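Local coordinates for pesticidal crystal protein Cry2Aa (Bacillus thuringiensis serovar kurstaki, PDB 1I5P) that kills dipteran and lepidopteran larvae by binding to their midgut epithelial cells and promoting colloid-osmotic lysis, at residues Val256-Trp259 against Ser260-Lys263; Gly579-Asn583 against Gly584-Ser588. All coordinates share one frame; numbering follows the deposited sequence.

Interaction 1 (Val256-Trp259 against Ser260-Lys263)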
# COMPACT_ATOMS: atom_id res chain seq x y z
N VAL A 256 -7.77 6.50 -3.31
CA VAL A 256 -7.34 7.87 -3.09
C VAL A 256 -5.95 8.07 -3.69
O VAL A 256 -5.67 9.11 -4.29
CB VAL A 256 -7.29 8.21 -1.59
CG1 VAL A 256 -6.81 9.64 -1.41
CG2 VAL A 256 -8.68 8.03 -0.98
N SER A 257 -5.09 7.06 -3.55
CA SER A 257 -3.73 7.11 -4.07
C SER A 257 -3.65 7.08 -5.60
O SER A 257 -2.68 7.55 -6.19
CB SER A 257 -2.91 5.94 -3.53
OG SER A 257 -2.63 6.12 -2.14
N ILE A 258 -4.67 6.51 -6.25
CA ILE A 258 -4.63 6.48 -7.70
C ILE A 258 -5.29 7.71 -8.32
O ILE A 258 -4.92 8.12 -9.42
CB ILE A 258 -5.29 5.19 -8.27
CG1 ILE A 258 -4.83 4.97 -9.71
CG2 ILE A 258 -6.81 5.30 -8.21
CD1 ILE A 258 -3.35 4.66 -9.86
N TRP A 259 -6.24 8.32 -7.61
CA TRP A 259 -6.93 9.50 -8.14
C TRP A 259 -5.99 10.65 -8.51
O TRP A 259 -6.11 11.24 -9.58
CB TRP A 259 -7.96 10.02 -7.13
CG TRP A 259 -9.05 9.06 -6.80
CD1 TRP A 259 -9.45 7.97 -7.54
CD2 TRP A 259 -9.89 9.09 -5.65
NE1 TRP A 259 -10.49 7.33 -6.91
CE2 TRP A 259 -10.78 8.00 -5.74
CE3 TRP A 259 -9.98 9.94 -4.54
CZ2 TRP A 259 -11.75 7.73 -4.78
CZ3 TRP A 259 -10.95 9.67 -3.57
CH2 TRP A 259 -11.81 8.58 -3.70
N SER A 260 -5.05 10.96 -7.61
CA SER A 260 -4.12 12.04 -7.86
C SER A 260 -3.08 11.66 -8.92
O SER A 260 -2.17 12.43 -9.20
CB SER A 260 -3.43 12.47 -6.56
OG SER A 260 -2.72 11.39 -5.97
N LEU A 261 -3.23 10.46 -9.49
CA LEU A 261 -2.32 10.01 -10.55
C LEU A 261 -3.09 9.88 -11.86
O LEU A 261 -2.51 9.59 -12.90
CB LEU A 261 -1.67 8.66 -10.18
CG LEU A 261 -0.67 8.73 -9.02
CD1 LEU A 261 -0.11 7.35 -8.75
CD2 LEU A 261 0.46 9.71 -9.36
N PHE A 262 -4.41 10.10 -11.81
CA PHE A 262 -5.23 10.03 -13.02
C PHE A 262 -4.73 11.06 -14.03
O PHE A 262 -4.92 10.92 -15.23
CB PHE A 262 -6.70 10.32 -12.70
CG PHE A 262 -7.52 9.10 -12.31
CD1 PHE A 262 -8.89 9.21 -12.13
CD2 PHE A 262 -6.92 7.85 -12.16
CE1 PHE A 262 -9.67 8.10 -11.81
CE2 PHE A 262 -7.69 6.73 -11.84
CZ PHE A 262 -9.06 6.85 -11.66
N LYS A 263 -4.10 12.11 -13.51
CA LYS A 263 -3.57 13.19 -14.34
C LYS A 263 -2.41 12.69 -15.22
O LYS A 263 -1.94 13.40 -16.10
CB LYS A 263 -3.08 14.34 -13.46
CG LYS A 263 -1.76 14.03 -12.75
CD LYS A 263 -1.55 14.78 -11.43
CE LYS A 263 -1.03 16.20 -11.60
NZ LYS A 263 -0.45 16.68 -10.30
O HOH W 1 -5.40 13.38 -11.11
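Trp259 turns an edge of its indole toward a face of the Phe262 ring. The centroid of its five-membered ring lies 5.7 Å from that of Phe262, with the planes at 62°, an edge-to-face pair. Ile258 reaches the same phenyl ring and crosses it at about a right angle: Ile258 CG1 lies 4.0 Å from Phe262 CE2. With chi1 at -161° Ile258 CG1 stands anti to the backbone N, and both CG1 and CG2 border Phe262 CE2. The backbone turn between Trp259 and Phe262 places the two rings. Phe262 N donates to Trp259 O at 3.0 Å, closing a type I turn from Trp259 to Phe262. Leu261 N donates to Ile258 O at 2.9 Å. Water 1 donates to Trp259 O and accepts a weak bond from Lys263 N. On the helix side, Val256 CA packs over one face of the indole, toward its rim.

Further out, Trp259 NE1 is hydrogen-bonded to Asn182 OD1 on helix 170-193. Phe262 packs on Leu185 of that helix and on Val65 of helix 53-65, which Ile258 also touches. Every residue that takes part is buried. This is the C-terminal end of helix 238-259, running out through a type I turn within the alpha-helical bundle of a three-domain delta-endotoxin, just before the chain enters strand 267-268.

Interaction 2 (Gly579-Asn583 against Gly584-Ser588)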
# COMPACT_ATOMS: atom_id res chain seq x y z
N GLY A 579 -4.03 20.73 -3.84
CA GLY A 579 -5.17 20.85 -2.96
C GLY A 579 -5.42 19.70 -2.00
O GLY A 579 -6.26 19.81 -1.11
N VAL A 580 -4.69 18.60 -2.16
CA VAL A 580 -4.87 17.44 -1.29
C VAL A 580 -4.04 17.56 -0.01
O VAL A 580 -2.82 17.71 -0.07
CB VAL A 580 -4.45 16.13 -2.00
CG1 VAL A 580 -4.56 14.96 -1.04
CG2 VAL A 580 -5.31 15.91 -3.23
N ASN A 581 -4.70 17.48 1.14
CA ASN A 581 -4.00 17.54 2.42
C ASN A 581 -3.90 16.12 2.94
O ASN A 581 -4.89 15.55 3.43
CB ASN A 581 -4.75 18.42 3.42
CG ASN A 581 -3.85 18.91 4.55
OD1 ASN A 581 -3.23 18.11 5.26
ND2 ASN A 581 -3.76 20.22 4.71
N ASP A 582 -2.70 15.57 2.84
CA ASP A 582 -2.42 14.20 3.25
C ASP A 582 -1.60 14.18 4.53
O ASP A 582 -0.39 14.36 4.50
CB ASP A 582 -1.63 13.49 2.14
CG ASP A 582 -1.80 11.99 2.16
OD1 ASP A 582 -2.12 11.43 3.24
OD2 ASP A 582 -1.61 11.36 1.09
N ASN A 583 -2.26 13.96 5.66
CA ASN A 583 -1.59 13.92 6.95
C ASN A 583 -0.68 15.14 7.16
O ASN A 583 0.42 15.02 7.68
CB ASN A 583 -0.77 12.62 7.06
CG ASN A 583 -0.22 12.40 8.45
OD1 ASN A 583 -0.87 12.72 9.44
ND2 ASN A 583 0.97 11.82 8.53
N GLY A 584 -1.16 16.31 6.74
CA GLY A 584 -0.38 17.52 6.91
C GLY A 584 0.39 17.95 5.67
O GLY A 584 0.72 19.13 5.51
N ALA A 585 0.70 17.00 4.79
CA ALA A 585 1.44 17.32 3.58
C ALA A 585 0.52 17.81 2.47
O ALA A 585 -0.61 17.34 2.33
CB ALA A 585 2.22 16.09 3.10
N ARG A 586 0.99 18.78 1.70
CA ARG A 586 0.22 19.33 0.58
C ARG A 586 1.12 19.18 -0.63
O ARG A 586 1.91 20.07 -0.96
CB ARG A 586 -0.11 20.80 0.81
CG ARG A 586 -1.14 21.02 1.90
CD ARG A 586 -1.26 22.49 2.22
NE ARG A 586 -1.30 22.69 3.66
CZ ARG A 586 -1.00 23.83 4.26
NH1 ARG A 586 -0.64 24.89 3.54
NH2 ARG A 586 -1.05 23.92 5.59
N PHE A 587 1.00 18.04 -1.30
CA PHE A 587 1.84 17.74 -2.44
C PHE A 587 1.68 18.62 -3.67
O PHE A 587 0.65 19.26 -3.89
CB PHE A 587 1.70 16.26 -2.83
CG PHE A 587 0.66 15.99 -3.89
CD1 PHE A 587 0.94 16.22 -5.24
CD2 PHE A 587 -0.58 15.47 -3.55
CE1 PHE A 587 0.00 15.95 -6.23
CE2 PHE A 587 -1.54 15.19 -4.54
CZ PHE A 587 -1.24 15.43 -5.87
N SER A 588 2.74 18.63 -4.45
CA SER A 588 2.80 19.34 -5.71
C SER A 588 3.81 18.55 -6.52
O SER A 588 4.79 18.05 -5.97
CB SER A 588 3.31 20.77 -5.52
OG SER A 588 3.29 21.45 -6.77
O HOH W 2 -0.64 15.93 -0.18
O HOH W 3 -1.95 18.79 -2.65
O HOH W 4 -0.96 21.31 6.05
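Asn581 and Arg586 lie side by side and point the same way, on one face of a tight hairpin. Asn581 CB carries its amide with CG anti to the backbone N (chi1 -160°), which brings the group in over the turn. At the tip the two branches part. Asn581 OD1 accepts a weak, bent hydrogen bond from Gly584 N at 3.1 Å, and Gly584 CA is also close to it. Asn581 ND2 lies alongside the arginine chain, 3.6 Å from Arg586 NE and near Arg586 CG, with the amide and guanidinium planes 46° apart. The polar link between the two side chains is made by water 4. It accepts from both Asn581 ND2 and Arg586 NH2, and donates to Gly584 O, tying this face together. Arg586 NH1 is held from outside by Thr574 O.

The backbone bonds lie between Asp582 and Ala585. Asp582 N donates to Ala585 O at 2.8 Å. Ala585 N returns a bond to Asp582 O at 2.9 Å. Asn583 and Gly584 take the two corner positions, both with positive phi, as a type I' turn requires. Asp582 points its carboxylate to the backbone N atoms of Phe516 and Gly517.

Further from the turn, water bridges the two arms between Val580 and Phe587. Water 2 donates to Val580 O and accepts from Phe587 N; water 3 donates to Val580 O and Phe587 O. Beside these waters Val580 CB packs on Phe587 CE2 at 4.0 Å. Together these features define a beta hairpin with a two-residue type I' turn, at the start of strand 585-597 in the C-terminal beta-sandwich domain.

How the interactions relate
Interaction 1 lies at the C-terminal end of helix 238-259 in the helical N-terminal domain, and interaction 2 lies in the C-terminal beta-sandwich. Far apart in sequence, they meet at the interface of these domains, with centres about 13 Å apart. Ser260 CB packs on Phe587 CZ at 3.7 Å, and Lys263 NZ comes within 4.2 Å of Phe587 CE1. Polar links run beside this packing. Lys263 forms salt bridges with Asp578 and Asp589, which flank 579-588 in the chain. Arg548 joins both sites: it bonds to Ser260 O and makes a cation-pi contact with Phe587. Helix 202-232 touches both, through Val256 and Trp259 on one side and Val580 and Asn583 on the other.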